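DUF3224 domain-containing protein (Shewanella oneidensis, PDB 2OOJ) is of unknown function, a DUF3224 family protein built almost wholly of beta strands and found here as a two-fold symmetric pair. Local coordinates at the interface of chains A and B. Coordinates in Å, arbitrary orientation; residue numbers count along the deposited sequence, not the author numbering. Chains: chain A/B, Hypothetical protein.

Contact 1: the interface of chains A and B. Residues chain A 65-67, 85; chain B 52, 65-67, 85.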
ATOM      1  N   VAL A  65       1.568  -1.105   4.372  1.00 25.37           N
ATOM      2  CA  VAL A  65       0.635  -1.340   3.266  1.00 24.61           C
ATOM      3  C   VAL A  65       0.460  -2.841   3.179  1.00 26.18           C
ATOM      4  O   VAL A  65       1.350  -3.599   3.583  1.00 25.62           O
ATOM      5  CB  VAL A  65       1.130  -0.783   1.898  1.00 26.82           C
ATOM      6  CG1 VAL A  65       1.231   0.796   1.917  1.00 23.25           C
ATOM      7  CG2 VAL A  65       2.505  -1.372   1.546  1.00 24.49           C
ATOM      8  N   ALA A  66      -0.632  -3.266   2.578  1.00 26.24           N
ATOM      9  CA  ALA A  66      -0.862  -4.685   2.386  1.00 24.66           C
ATOM     10  C   ALA A  66      -1.843  -4.967   1.259  1.00 27.39           C
ATOM     11  O   ALA A  66      -2.651  -4.106   0.854  1.00 28.07           O
ATOM     12  CB  ALA A  66      -1.341  -5.320   3.738  1.00 23.90           C
ATOM     13  N   ILE A  67      -1.763  -6.182   0.737  1.00 26.22           N
ATOM     14  CA  ILE A  67      -2.782  -6.721  -0.154  1.00 25.47           C
ATOM     15  C   ILE A  67      -3.070  -8.138   0.314  1.00 27.18           C
ATOM     16  O   ILE A  67      -2.139  -8.921   0.572  1.00 23.70           O
ATOM     17  CB  ILE A  67      -2.343  -6.720  -1.634  1.00 27.57           C
ATOM     18  CG1 ILE A  67      -2.381  -5.304  -2.221  1.00 28.98           C
ATOM     19  CG2 ILE A  67      -3.246  -7.582  -2.501  1.00 25.19           C
ATOM     20  CD1 ILE A  67      -1.906  -5.211  -3.653  1.00 33.31           C
ATOM     21  N   HIS A  85      -4.720  -2.242   1.716  1.00 21.64           N
ATOM     22  CA  HIS A  85      -4.464  -1.488   2.968  1.00 24.26           C
ATOM     23  C   HIS A  85      -3.402  -0.408   2.763  1.00 25.72           C
ATOM     24  O   HIS A  85      -2.333  -0.648   2.127  1.00 26.50           O
ATOM     25  CB  HIS A  85      -3.864  -2.375   4.044  1.00 25.86           C
ATOM     26  CG  HIS A  85      -4.645  -3.599   4.391  1.00 31.76           C
ATOM     27  ND1 HIS A  85      -4.831  -3.991   5.700  1.00 36.00           N
ATOM     28  CD2 HIS A  85      -5.182  -4.581   3.625  1.00 33.79           C
ATOM     29  CE1 HIS A  85      -5.479  -5.145   5.726  1.00 39.39           C
ATOM     30  NE2 HIS A  85      -5.721  -5.514   4.480  1.00 33.84           N
TER
ATOM     31  N   LEU B  52       3.324  -4.718  -4.088  1.00 29.44           N
ATOM     32  CA  LEU B  52       2.367  -5.819  -4.074  1.00 27.81           C
ATOM     33  C   LEU B  52       1.274  -5.342  -5.016  1.00 28.97           C
ATOM     34  O   LEU B  52       0.951  -4.168  -5.020  1.00 28.75           O
ATOM     35  CB  LEU B  52       1.818  -6.037  -2.669  1.00 28.07           C
ATOM     36  CG  LEU B  52       2.861  -6.284  -1.590  1.00 31.56           C
ATOM     37  CD1 LEU B  52       2.189  -6.304  -0.219  1.00 26.03           C
ATOM     38  CD2 LEU B  52       3.649  -7.590  -1.884  1.00 31.67           C
ATOM     39  N   VAL B  65       0.253  -1.430  -4.027  1.00 24.45           N
ATOM     40  CA  VAL B  65       0.870  -0.706  -2.890  1.00 24.66           C
ATOM     41  C   VAL B  65       2.381  -0.951  -2.998  1.00 27.05           C
ATOM     42  O   VAL B  65       2.796  -1.884  -3.690  1.00 26.84           O
ATOM     43  CB  VAL B  65       0.324  -1.167  -1.542  1.00 25.03           C
ATOM     44  CG1 VAL B  65      -1.156  -0.984  -1.461  1.00 26.42           C
ATOM     45  CG2 VAL B  65       0.687  -2.620  -1.182  1.00 20.57           C
ATOM     46  N   ALA B  66       3.177  -0.090  -2.375  1.00 23.87           N
ATOM     47  CA  ALA B  66       4.628  -0.198  -2.398  1.00 22.75           C
ATOM     48  C   ALA B  66       5.176   0.661  -1.272  1.00 23.39           C
ATOM     49  O   ALA B  66       4.525   1.610  -0.880  1.00 23.78           O
ATOM     50  CB  ALA B  66       5.158   0.289  -3.737  1.00 23.36           C
ATOM     51  N   ILE B  67       6.376   0.316  -0.800  1.00 23.18           N
ATOM     52  CA  ILE B  67       7.200   1.113   0.100  1.00 23.36           C
ATOM     53  C   ILE B  67       8.603   1.057  -0.450  1.00 28.21           C
ATOM     54  O   ILE B  67       9.111  -0.012  -0.779  1.00 26.51           O
ATOM     55  CB  ILE B  67       7.176   0.550   1.549  1.00 24.24           C
ATOM     56  CG1 ILE B  67       5.778   0.821   2.145  1.00 29.58           C
ATOM     57  CG2 ILE B  67       8.238   1.166   2.444  1.00 29.11           C
ATOM     58  CD1 ILE B  67       5.624   0.402   3.586  1.00 29.47           C
ATOM     59  N   HIS B  85       3.139   4.091  -1.362  1.00 25.43           N
ATOM     60  CA  HIS B  85       2.196   4.163  -2.459  1.00 25.49           C
ATOM     61  C   HIS B  85       0.910   3.358  -2.214  1.00 24.42           C
ATOM     62  O   HIS B  85       0.931   2.226  -1.738  1.00 23.45           O
ATOM     63  CB  HIS B  85       2.771   3.542  -3.755  1.00 25.42           C
ATOM     64  CG  HIS B  85       4.152   3.979  -4.134  1.00 28.03           C
ATOM     65  ND1 HIS B  85       4.465   4.316  -5.432  1.00 28.81           N
ATOM     66  CD2 HIS B  85       5.315   4.039  -3.440  1.00 30.84           C
ATOM     67  CE1 HIS B  85       5.760   4.572  -5.517  1.00 33.70           C
ATOM     68  NE2 HIS B  85       6.296   4.430  -4.317  1.00 30.85           N
TER
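A:Val65 and B:Val65 meet at the centre of this sheet-to-sheet interface between two copies of a DUF3224 family protein. Both lie on strand 62-71 of their chains. The two side chains slide past each other in opposite directions, as expected near the two-fold axis. The assembly may or may not be the biological one.

A:Val65 can be followed from its base outward. Its CB already touches the partner: CB of A:Val65 is 3.6 Å from CB of B:Val65. The branch CG1 stands anti to the carbonyl carbon, beside the backbone N (chi1 -65°). That turn sends it towards strand 77-90 of chain B, where CG1 of A:Val65 lies 3.9 Å from the backbone O of B:His85. The other branch, CG2, is wedged between the backbone N and the carbonyl carbon. CG2 of A:Val65 packs on CG2 of B:Val65 at 3.5 Å. The same methyl, CG2 of A:Val65, also reaches the flank of B:Ile67, at 4.0 Å from its CG1. B:Val65 answers in kind, with its CG1 3.8 Å from the backbone O of A:His85. With an alanine at A:Val65, CG2 of B:Val65 would probably lose its methyl partner, and a gap would be likely beside B:Ile67 and the backbone O of B:His85.

To one side, A:Ile67 reaches strand 43-55 of chain B. Its chain is extended, with chi2 at 177°, and the terminal methyl CD1 does the touching. CD1 of A:Ile67 lies 3.3 Å from the backbone O of B:Leu52. It also brushes the CB of that leucine. The contact with the O is a van der Waals contact of a methyl with a peptide group.

The imidazoles of A:His85 and B:His85 take little part across the interface. CB of A:Ala66 lies over one face of the A:His85 ring, towards the rim, 3.7 Å above the plane. B:Ala66 covers the B:His85 ring in the same way.

Contact 2: the interface of chains A and B. Residues chain A 84, 86, 97, 99, 101; chain B 86-88.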
ATOM      1  N   GLN A  84      -7.100  -4.054  -0.022  1.00 24.26           N
ATOM      2  CA  GLN A  84      -5.890  -3.289  -0.119  1.00 23.89           C
ATOM      3  C   GLN A  84      -5.848  -2.271   1.039  1.00 23.60           C
ATOM      4  O   GLN A  84      -6.797  -1.540   1.253  1.00 26.90           O
ATOM      5  CB  GLN A  84      -5.844  -2.598  -1.467  1.00 27.11           C
ATOM      6  CG  GLN A  84      -4.568  -1.876  -1.711  1.00 28.76           C
ATOM      7  CD  GLN A  84      -4.385  -1.513  -3.134  1.00 28.49           C
ATOM      8  OE1 GLN A  84      -4.421  -2.394  -4.011  1.00 32.16           O
ATOM      9  NE2 GLN A  84      -4.210  -0.212  -3.406  1.00 27.12           N
ATOM     10  N   PHE A  86      -3.647   0.745   3.375  1.00 26.25           N
ATOM     11  CA  PHE A  86      -2.682   1.843   3.469  1.00 27.87           C
ATOM     12  C   PHE A  86      -2.877   2.427   4.860  1.00 26.62           C
ATOM     13  O   PHE A  86      -3.962   2.861   5.171  1.00 31.66           O
ATOM     14  CB  PHE A  86      -2.967   2.909   2.391  1.00 29.90           C
ATOM     15  CG  PHE A  86      -2.076   4.136   2.432  1.00 29.39           C
ATOM     16  CD1 PHE A  86      -2.310   5.168   3.331  1.00 35.08           C
ATOM     17  CD2 PHE A  86      -1.055   4.291   1.517  1.00 32.53           C
ATOM     18  CE1 PHE A  86      -1.501   6.305   3.339  1.00 31.84           C
ATOM     19  CE2 PHE A  86      -0.257   5.423   1.511  1.00 33.46           C
ATOM     20  CZ  PHE A  86      -0.482   6.420   2.448  1.00 35.10           C
ATOM     21  N   HIS A  97      -6.761   3.128   5.633  1.00 37.83           N
ATOM     22  CA  HIS A  97      -7.695   2.918   4.524  1.00 35.74           C
ATOM     23  C   HIS A  97      -7.596   1.460   4.065  1.00 33.86           C
ATOM     24  O   HIS A  97      -6.521   0.983   3.744  1.00 30.66           O
ATOM     25  CB  HIS A  97      -7.350   3.874   3.397  1.00 36.51           C
ATOM     26  CG  HIS A  97      -8.344   3.885   2.276  1.00 49.10           C
ATOM     27  ND1 HIS A  97      -9.711   3.856   2.484  1.00 55.78           N
ATOM     28  CD2 HIS A  97      -8.169   3.938   0.933  1.00 56.49           C
ATOM     29  CE1 HIS A  97     -10.331   3.863   1.314  1.00 56.93           C
ATOM     30  NE2 HIS A  97      -9.419   3.911   0.355  1.00 51.67           N
ATOM     31  N   GLU A  99      -9.641  -1.100   1.561  1.00 29.60           N
ATOM     32  CA  GLU A  99     -10.592  -0.977   0.487  1.00 31.45           C
ATOM     33  C   GLU A  99     -10.623  -2.245  -0.342  1.00 28.16           C
ATOM     34  O   GLU A  99      -9.580  -2.882  -0.554  1.00 26.27           O
ATOM     35  CB  GLU A  99     -10.132   0.206  -0.404  1.00 33.46           C
ATOM     36  CG  GLU A  99     -11.150   0.748  -1.308  1.00 41.04           C
ATOM     37  CD  GLU A  99     -10.572   1.804  -2.264  1.00 40.16           C
ATOM     38  OE1 GLU A  99      -9.677   2.579  -1.842  1.00 36.67           O
ATOM     39  OE2 GLU A  99     -11.003   1.815  -3.438  1.00 47.52           O
ATOM     40  N   VAL A 101     -10.587  -3.948  -3.629  1.00 27.07           N
ATOM     41  CA  VAL A 101     -10.049  -3.633  -4.955  1.00 29.20           C
ATOM     42  C   VAL A 101     -11.165  -3.799  -5.996  1.00 30.79           C
ATOM     43  O   VAL A 101     -11.825  -4.858  -6.040  1.00 27.57           O
ATOM     44  CB  VAL A 101      -8.845  -4.495  -5.285  1.00 30.10           C
ATOM     45  CG1 VAL A 101      -8.391  -4.297  -6.764  1.00 30.11           C
ATOM     46  CG2 VAL A 101      -7.700  -4.122  -4.328  1.00 27.72           C
TER
ATOM     47  N   PHE B  86      -0.214   3.909  -2.651  1.00 23.12           N
ATOM     48  CA  PHE B  86      -1.449   3.178  -2.674  1.00 26.20           C
ATOM     49  C   PHE B  86      -2.144   3.633  -3.928  1.00 27.80           C
ATOM     50  O   PHE B  86      -2.467   4.806  -4.049  1.00 28.70           O
ATOM     51  CB  PHE B  86      -2.266   3.540  -1.459  1.00 30.19           C
ATOM     52  CG  PHE B  86      -3.643   2.924  -1.392  1.00 28.45           C
ATOM     53  CD1 PHE B  86      -4.711   3.496  -2.052  1.00 32.29           C
ATOM     54  CD2 PHE B  86      -3.875   1.849  -0.549  1.00 30.47           C
ATOM     55  CE1 PHE B  86      -5.999   2.965  -1.924  1.00 33.00           C
ATOM     56  CE2 PHE B  86      -5.155   1.307  -0.391  1.00 31.91           C
ATOM     57  CZ  PHE B  86      -6.217   1.863  -1.097  1.00 29.12           C
ATOM     58  N   GLY B  87      -2.331   2.704  -4.864  1.00 28.92           N
ATOM     59  CA  GLY B  87      -2.927   2.996  -6.164  1.00 26.17           C
ATOM     60  C   GLY B  87      -4.085   2.055  -6.405  1.00 28.42           C
ATOM     61  O   GLY B  87      -3.978   0.856  -6.177  1.00 24.46           O
ATOM     62  N   ILE B  88      -5.211   2.623  -6.792  1.00 27.47           N
ATOM     63  CA  ILE B  88      -6.412   1.907  -7.204  1.00 31.78           C
ATOM     64  C   ILE B  88      -6.806   2.393  -8.601  1.00 33.16           C
ATOM     65  O   ILE B  88      -7.068   3.573  -8.804  1.00 33.37           O
ATOM     66  CB  ILE B  88      -7.588   2.178  -6.242  1.00 31.45           C
ATOM     67  CG1 ILE B  88      -7.314   1.600  -4.863  1.00 35.41           C
ATOM     68  CG2 ILE B  88      -8.882   1.509  -6.746  1.00 35.23           C
ATOM     69  CD1 ILE B  88      -7.492   0.089  -4.777  1.00 32.36           C
TER
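Strand 77-90 of chain B lies against strands 77-89 and 95-100 of chain A in this part of the DUF3224 sheet-to-sheet interface. B:Phe86 is the main insert. Its CG is anti to the backbone N, and the ring reaches between A:Gln84, A:His97 and A:Glu99. The amide nitrogen NE2 of A:Gln84 sits over the centre of one face of the B:Phe86 ring, 3.4 Å above the plane. Amide and ring planes are 80° apart, which suggests a possible N-H to pi contribution.

The same NE2 of A:Gln84 donates a hydrogen bond to the backbone O of B:Gly87, at 3.0 Å. The bond is nearly straight, 174° at the hydrogen. The acceptor lies in the amide plane, but the donor stands well above the carbonyl plane. This bond, with the ring under the same nitrogen, probably fixes the amide's rotation. CD1 of B:Ile88 packs beside the amide, 3.9 Å from CD of A:Gln84.

The far end of the ring meets A:His97, whose CD2 is 3.5 Å from CZ of B:Phe86. The carboxylate oxygen OE1 of A:Glu99 lies at the ring edge, in plane. NE2 of A:His97 donates to OE1 of A:Glu99 at 2.6 Å, from the anti side but tilted out of the carboxylate plane, and bent to 131° at the hydrogen. That bond probably steadies both groups against the ring.

Near the axis the side chains of A:Phe86 and B:Phe86 pass at a slant. CB of A:Phe86 is 3.3 Å from CD2 of B:Phe86, a tight packing.

Contact 1 and contact 2 are neighbouring patches of one interface, with their C-alpha centres about 8 Å apart. Strand 77-89 of chain A and strand 77-90 of chain B run through both. A:His85 and B:His85 belong to contact 1, while the adjoining A:Phe86 and B:Phe86 belong to contact 2. Contact 1 adds strand 62-71 of both chains and strand 43-55 of chain B, and packs mainly through aliphatic groups. Contact 2 adds strand 95-100 of chain A, with an aromatic insert and a polar anchor. Two-fold symmetry repeats each contact. Together they could support a dimer, although the structure alone does not show one in solution.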